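Local coordinates for protein pullulanase (PDB 2WAN) that hydrolyses alpha-1,6-glucosidic linkages in pullulan and at the branch points of starch-type polysaccharides, as a debranching enzyme of the alpha-amylase type, at residues N867-Y872 and Q879-P884; P282-N287 and R303-L308. All coordinates share one frame; numbering follows the deposited sequence.

How the contacts relate
The two contacts lie far apart in one long chain. Their centres are 67 Å apart, on opposite sides of the chain's centre, and their nearest atoms stay about 46 Å from each other. Contact 2 comes first in sequence and is complete before contact 1 begins. It joins two loops beside the mixed sheet that includes strands 114-121 and 295-302. Contact 1 lies in the all-beta domain near the C-terminus and joins strands of two different sheets. They share no sheet, and the parallel eight-stranded barrel of the catalytic domain is built from the chain between them. Each appears to be local apolar packing outside the barrel core of this multidomain enzyme.

Contact 1 of 2, residues N867-Y872 and Q879-P884; sequences NIIVMY and QTLNLP
The C-terminal all-beta domain packs two sheets face to face, and Ile869 and Met871 meet Leu881, Leu883 and Pro884 in the layer between them. The strands, 868-872 and 879-882, run at 152° to each other, their axes 9.7 Å apart. That spacing is filled by side chains. Met871 is stretched out, with CG anti to the backbone N (chi1 177°), and it lies alongside Leu881, the two pointing opposite ways. Its SD lies 3.7 Å from Leu881 CB and also touches both methyls of that leucine. Beyond the sulfur, Met871 CE comes within 4.0 Å of Gln879 CB, the two side chains crossing near a right angle. Ile869 uses two branches. CG2 meets Leu881 CD2 at 3.9 Å. The end of the longer branch, CD1, meets the ring carbon Pro884 CD at 3.7 Å and Leu883 CD2 at 3.9 Å. The Leu881 methyl CD2 thus sits between isoleucine and methionine. Around this layer, strand 868-873 pairs with strands 852-856 and 915-920, while strand 879-882 pairs with 908-911. Val909 and Val911 of that last strand extend the apolar filling, touching Leu881 and Met871 respectively.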
loop_
_atom_site.group_PDB
_atom_site.type_symbol
_atom_site.label_atom_id
_atom_site.label_comp_id
_atom_site.label_asym_id
_atom_site.label_seq_id
_atom_site.Cartn_x
_atom_site.Cartn_y
_atom_site.Cartn_z
ATOM N N ASN A 867 0.508 -29.316 -25.393
ATOM C CA ASN A 867 -0.190 -29.560 -24.152
ATOM C C ASN A 867 0.840 -29.732 -23.044
ATOM O O ASN A 867 1.844 -30.448 -23.236
ATOM C CB ASN A 867 -1.034 -30.851 -24.266
ATOM C CG ASN A 867 -2.162 -30.728 -25.272
ATOM O OD1 ASN A 867 -2.832 -29.687 -25.368
ATOM N ND2 ASN A 867 -2.383 -31.797 -26.039
ATOM N N ILE A 868 0.593 -29.073 -21.913
ATOM C CA ILE A 868 1.400 -29.271 -20.714
ATOM C C ILE A 868 0.510 -29.748 -19.585
ATOM O O ILE A 868 -0.545 -29.166 -19.317
ATOM C CB ILE A 868 2.110 -27.967 -20.278
ATOM C CG1 ILE A 868 2.887 -27.362 -21.461
ATOM C CG2 ILE A 868 3.029 -28.233 -19.046
ATOM C CD1 ILE A 868 3.562 -26.033 -21.163
ATOM N N ILE A 869 0.931 -30.820 -18.909
ATOM C CA ILE A 869 0.206 -31.256 -17.711
ATOM C C ILE A 869 1.061 -31.027 -16.471
ATOM O O ILE A 869 2.243 -31.328 -16.477
ATOM C CB ILE A 869 -0.237 -32.740 -17.774
ATOM C CG1 ILE A 869 -1.401 -32.887 -18.742
ATOM C CG2 ILE A 869 -0.628 -33.254 -16.346
ATOM C CD1 ILE A 869 -1.757 -34.357 -19.046
ATOM N N VAL A 870 0.456 -30.450 -15.430
ATOM C CA VAL A 870 1.126 -30.291 -14.137
ATOM C C VAL A 870 0.246 -30.979 -13.084
ATOM O O VAL A 870 -0.971 -30.803 -13.089
ATOM C CB VAL A 870 1.260 -28.786 -13.741
ATOM C CG1 VAL A 870 1.821 -28.611 -12.315
ATOM C CG2 VAL A 870 2.133 -28.029 -14.753
ATOM N N MET A 871 0.861 -31.742 -12.178
ATOM C CA MET A 871 0.131 -32.302 -11.023
ATOM C C MET A 871 0.931 -32.141 -9.735
ATOM O O MET A 871 2.112 -32.528 -9.684
ATOM C CB MET A 871 -0.198 -33.789 -11.240
ATOM C CG MET A 871 -0.891 -34.418 -10.026
ATOM S SD MET A 871 -1.509 -36.043 -10.468
ATOM C CE MET A 871 -1.650 -36.781 -8.831
ATOM N N TYR A 872 0.289 -31.570 -8.715
ATOM C CA TYR A 872 0.880 -31.436 -7.384
ATOM C C TYR A 872 0.398 -32.599 -6.538
ATOM O O TYR A 872 -0.815 -32.800 -6.406
ATOM C CB TYR A 872 0.451 -30.129 -6.707
ATOM C CG TYR A 872 0.565 -28.883 -7.559
ATOM C CD1 TYR A 872 1.768 -28.518 -8.153
ATOM C CD2 TYR A 872 -0.533 -28.050 -7.724
ATOM C CE1 TYR A 872 1.859 -27.340 -8.939
ATOM C CE2 TYR A 872 -0.457 -26.895 -8.504
ATOM C CZ TYR A 872 0.737 -26.555 -9.104
ATOM O OH TYR A 872 0.792 -25.407 -9.858
ATOM N N GLN A 879 0.832 -41.287 -6.206
ATOM C CA GLN A 879 -0.532 -41.184 -6.678
ATOM C C GLN A 879 -0.524 -41.298 -8.192
ATOM O O GLN A 879 0.442 -40.913 -8.841
ATOM C CB GLN A 879 -1.142 -39.852 -6.265
ATOM C CG GLN A 879 -1.159 -39.605 -4.757
ATOM C CD GLN A 879 -2.162 -40.481 -4.040
ATOM O OE1 GLN A 879 -3.294 -40.645 -4.490
ATOM N NE2 GLN A 879 -1.764 -41.023 -2.897
ATOM N N THR A 880 -1.599 -41.827 -8.757
ATOM C CA THR A 880 -1.643 -42.032 -10.196
ATOM C C THR A 880 -2.592 -41.059 -10.877
ATOM O O THR A 880 -3.583 -40.633 -10.298
ATOM C CB THR A 880 -2.034 -43.482 -10.549
ATOM O OG1 THR A 880 -3.355 -43.742 -10.060
ATOM C CG2 THR A 880 -1.061 -44.458 -9.904
ATOM N N LEU A 881 -2.248 -40.701 -12.112
ATOM C CA LEU A 881 -3.049 -39.794 -12.909
ATOM C C LEU A 881 -3.427 -40.442 -14.239
ATOM O O LEU A 881 -2.560 -40.915 -14.958
ATOM C CB LEU A 881 -2.245 -38.509 -13.187
ATOM C CG LEU A 881 -2.952 -37.505 -14.097
ATOM C CD1 LEU A 881 -4.149 -36.888 -13.390
ATOM C CD2 LEU A 881 -1.982 -36.408 -14.492
ATOM N N ASN A 882 -4.718 -40.426 -14.562
ATOM C CA ASN A 882 -5.189 -40.859 -15.872
ATOM C C ASN A 882 -4.908 -39.783 -16.889
ATOM O O ASN A 882 -5.185 -38.614 -16.631
ATOM C CB ASN A 882 -6.673 -41.173 -15.802
ATOM C CG ASN A 882 -6.931 -42.455 -15.020
ATOM O OD1 ASN A 882 -6.280 -43.459 -15.268
ATOM N ND2 ASN A 882 -7.837 -42.406 -14.054
ATOM N N LEU A 883 -4.349 -40.172 -18.031
ATOM C CA LEU A 883 -3.918 -39.176 -19.013
ATOM C C LEU A 883 -4.875 -39.069 -20.203
ATOM O O LEU A 883 -5.523 -40.061 -20.574
ATOM C CB LEU A 883 -2.500 -39.478 -19.498
ATOM C CG LEU A 883 -1.388 -39.484 -18.449
ATOM C CD1 LEU A 883 -0.112 -40.065 -19.055
ATOM C CD2 LEU A 883 -1.162 -38.055 -17.942
ATOM N N PRO A 884 -4.977 -37.860 -20.802
ATOM C CA PRO A 884 -5.640 -37.761 -22.107
ATOM C C PRO A 884 -4.897 -38.584 -23.154
ATOM O O PRO A 884 -3.747 -39.000 -22.932
ATOM C CB PRO A 884 -5.546 -36.269 -22.450
ATOM C CG PRO A 884 -5.299 -35.572 -21.109
ATOM C CD PRO A 884 -4.444 -36.560 -20.353
#

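Contact 2 of 2, residues P282-N287 and R303-L308; sequences PDVTHN and RNVLNL
Val284 and Val305 both offer CG1, but from different chi1 positions. In Val284, chi1 of -63° puts CG1 beside the backbone N and anti to the carbonyl carbon. In Val305, chi1 of 65° holds CG1 between the backbone N and the carbonyl carbon. The two CG1 methyls touch at 3.9 Å, the valines lying flank to flank. The second methyl of Val284, CG2, faces Leu306 CD2 at a looser 4.3 Å. The CB of Leu306 does not face the 282-287 loop, yet CD2 at the end of its side chain reaches Val284. All three residues are buried. Val284 sits in a type I turn from Asp283 to His286, closed by His286 N to Asp283 O at 3.0 Å. Asp283 OD1 takes two bonds from Thr285. The backbone N of Thr285 reaches Asp283 OD1 at 2.9 Å on the anti side, tilted slightly from the carboxylate plane. The hydroxyl OG1 of Thr285 donates to Asp283 OD1 at 2.7 Å from well above that plane. This double grip ties the turn together behind Val284. Leu119 of strand 114-121 touches both valines, and Pro302 packs on Val284. The arrangement is loop-to-loop packing, between the chain just before strand 288-292 and the chain just after strand 295-302: an Asx turn within a type I turn places one valine against the short 3-10 segment 304-307.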
loop_
_atom_site.group_PDB
_atom_site.type_symbol
_atom_site.label_atom_id
_atom_site.label_comp_id
_atom_site.label_asym_id
_atom_site.label_seq_id
_atom_site.Cartn_x
_atom_site.Cartn_y
_atom_site.Cartn_z
ATOM N N PRO A 282 -11.994 32.845 6.580
ATOM C CA PRO A 282 -10.811 33.352 7.286
ATOM C C PRO A 282 -9.518 33.174 6.486
ATOM O O PRO A 282 -9.467 32.361 5.562
ATOM C CB PRO A 282 -10.751 32.504 8.562
ATOM C CG PRO A 282 -12.066 31.809 8.668
ATOM C CD PRO A 282 -12.609 31.700 7.276
ATOM N N ASP A 283 -8.501 33.957 6.841
ATOM C CA ASP A 283 -7.163 33.855 6.261
ATOM C C ASP A 283 -6.434 32.688 6.932
ATOM O O ASP A 283 -6.201 32.704 8.147
ATOM C CB ASP A 283 -6.422 35.188 6.485
ATOM C CG ASP A 283 -5.055 35.245 5.806
ATOM O OD1 ASP A 283 -4.349 34.211 5.737
ATOM O OD2 ASP A 283 -4.681 36.355 5.353
ATOM N N VAL A 284 -6.084 31.670 6.141
ATOM C CA VAL A 284 -5.465 30.444 6.677
ATOM C C VAL A 284 -4.065 30.643 7.274
ATOM O O VAL A 284 -3.536 29.735 7.929
ATOM C CB VAL A 284 -5.440 29.278 5.640
ATOM C CG1 VAL A 284 -6.862 28.870 5.257
ATOM C CG2 VAL A 284 -4.644 29.645 4.398
ATOM N N THR A 285 -3.476 31.827 7.060
ATOM C CA THR A 285 -2.180 32.170 7.670
ATOM C C THR A 285 -2.319 32.864 9.038
ATOM O O THR A 285 -1.325 33.100 9.736
ATOM C CB THR A 285 -1.288 33.055 6.732
ATOM O OG1 THR A 285 -1.842 34.380 6.624
ATOM C CG2 THR A 285 -1.133 32.439 5.329
ATOM N N HIS A 286 -3.554 33.173 9.429
ATOM C CA HIS A 286 -3.804 33.969 10.628
ATOM C C HIS A 286 -4.044 33.120 11.874
ATOM O O HIS A 286 -4.214 31.895 11.792
ATOM C CB HIS A 286 -4.988 34.920 10.387
ATOM C CG HIS A 286 -4.651 36.120 9.552
ATOM N ND1 HIS A 286 -3.445 36.269 8.897
ATOM C CD2 HIS A 286 -5.378 37.222 9.248
ATOM C CE1 HIS A 286 -3.440 37.414 8.238
ATOM N NE2 HIS A 286 -4.603 38.011 8.432
ATOM N N ASN A 287 -4.041 33.779 13.031
ATOM C CA ASN A 287 -4.339 33.125 14.296
ATOM C C ASN A 287 -5.844 33.141 14.537
ATOM O O ASN A 287 -6.411 34.160 14.946
ATOM C CB ASN A 287 -3.604 33.825 15.440
ATOM C CG ASN A 287 -3.717 33.080 16.760
ATOM O OD1 ASN A 287 -4.188 31.940 16.821
ATOM N ND2 ASN A 287 -3.271 33.726 17.828
ATOM N N ARG A 303 -7.317 22.562 8.012
ATOM C CA ARG A 303 -7.170 21.170 7.564
ATOM C C ARG A 303 -7.740 21.047 6.152
ATOM O O ARG A 303 -7.059 21.364 5.188
ATOM C CB ARG A 303 -7.780 20.162 8.558
ATOM C CG ARG A 303 -7.562 18.677 8.152
ATOM C CD ARG A 303 -8.105 17.689 9.188
ATOM N NE ARG A 303 -9.570 17.711 9.267
ATOM C CZ ARG A 303 -10.316 16.766 9.838
ATOM N NH1 ARG A 303 -9.755 15.693 10.384
ATOM N NH2 ARG A 303 -11.641 16.898 9.865
ATOM N N ASN A 304 -9.004 20.650 6.007
ATOM C CA ASN A 304 -9.514 20.326 4.683
ATOM C C ASN A 304 -9.794 21.542 3.815
ATOM O O ASN A 304 -9.996 21.414 2.609
ATOM C CB ASN A 304 -10.721 19.393 4.760
ATOM C CG ASN A 304 -10.364 18.027 5.321
ATOM O OD1 ASN A 304 -9.205 17.618 5.276
ATOM N ND2 ASN A 304 -11.356 17.316 5.851
ATOM N N VAL A 305 -9.739 22.730 4.422
ATOM C CA VAL A 305 -9.769 23.966 3.637
ATOM C C VAL A 305 -8.617 23.994 2.608
ATOM O O VAL A 305 -8.768 24.525 1.501
ATOM C CB VAL A 305 -9.754 25.218 4.539
ATOM C CG1 VAL A 305 -8.439 25.334 5.339
ATOM C CG2 VAL A 305 -10.007 26.480 3.704
ATOM N N LEU A 306 -7.488 23.388 2.973
ATOM C CA LEU A 306 -6.305 23.387 2.103
ATOM C C LEU A 306 -6.461 22.487 0.876
ATOM O O LEU A 306 -5.639 22.546 -0.042
ATOM C CB LEU A 306 -5.046 23.022 2.905
ATOM C CG LEU A 306 -4.740 23.900 4.121
ATOM C CD1 LEU A 306 -3.542 23.343 4.907
ATOM C CD2 LEU A 306 -4.494 25.368 3.715
ATOM N N ASN A 307 -7.513 21.661 0.856
ATOM C CA ASN A 307 -7.866 20.874 -0.339
ATOM C C ASN A 307 -8.293 21.733 -1.528
ATOM O O ASN A 307 -8.230 21.282 -2.667
ATOM C CB ASN A 307 -9.024 19.897 -0.077
ATOM C CG ASN A 307 -8.728 18.867 0.996
ATOM O OD1 ASN A 307 -7.607 18.737 1.490
ATOM N ND2 ASN A 307 -9.764 18.117 1.367
ATOM N N LEU A 308 -8.754 22.954 -1.248
ATOM C CA LEU A 308 -9.369 23.813 -2.275
ATOM C C LEU A 308 -8.388 24.202 -3.388
ATOM O O LEU A 308 -7.194 24.381 -3.135
ATOM C CB LEU A 308 -10.000 25.065 -1.634
ATOM C CG LEU A 308 -11.208 24.850 -0.704
ATOM C CD1 LEU A 308 -11.578 26.130 0.052
ATOM C CD2 LEU A 308 -12.401 24.328 -1.470
#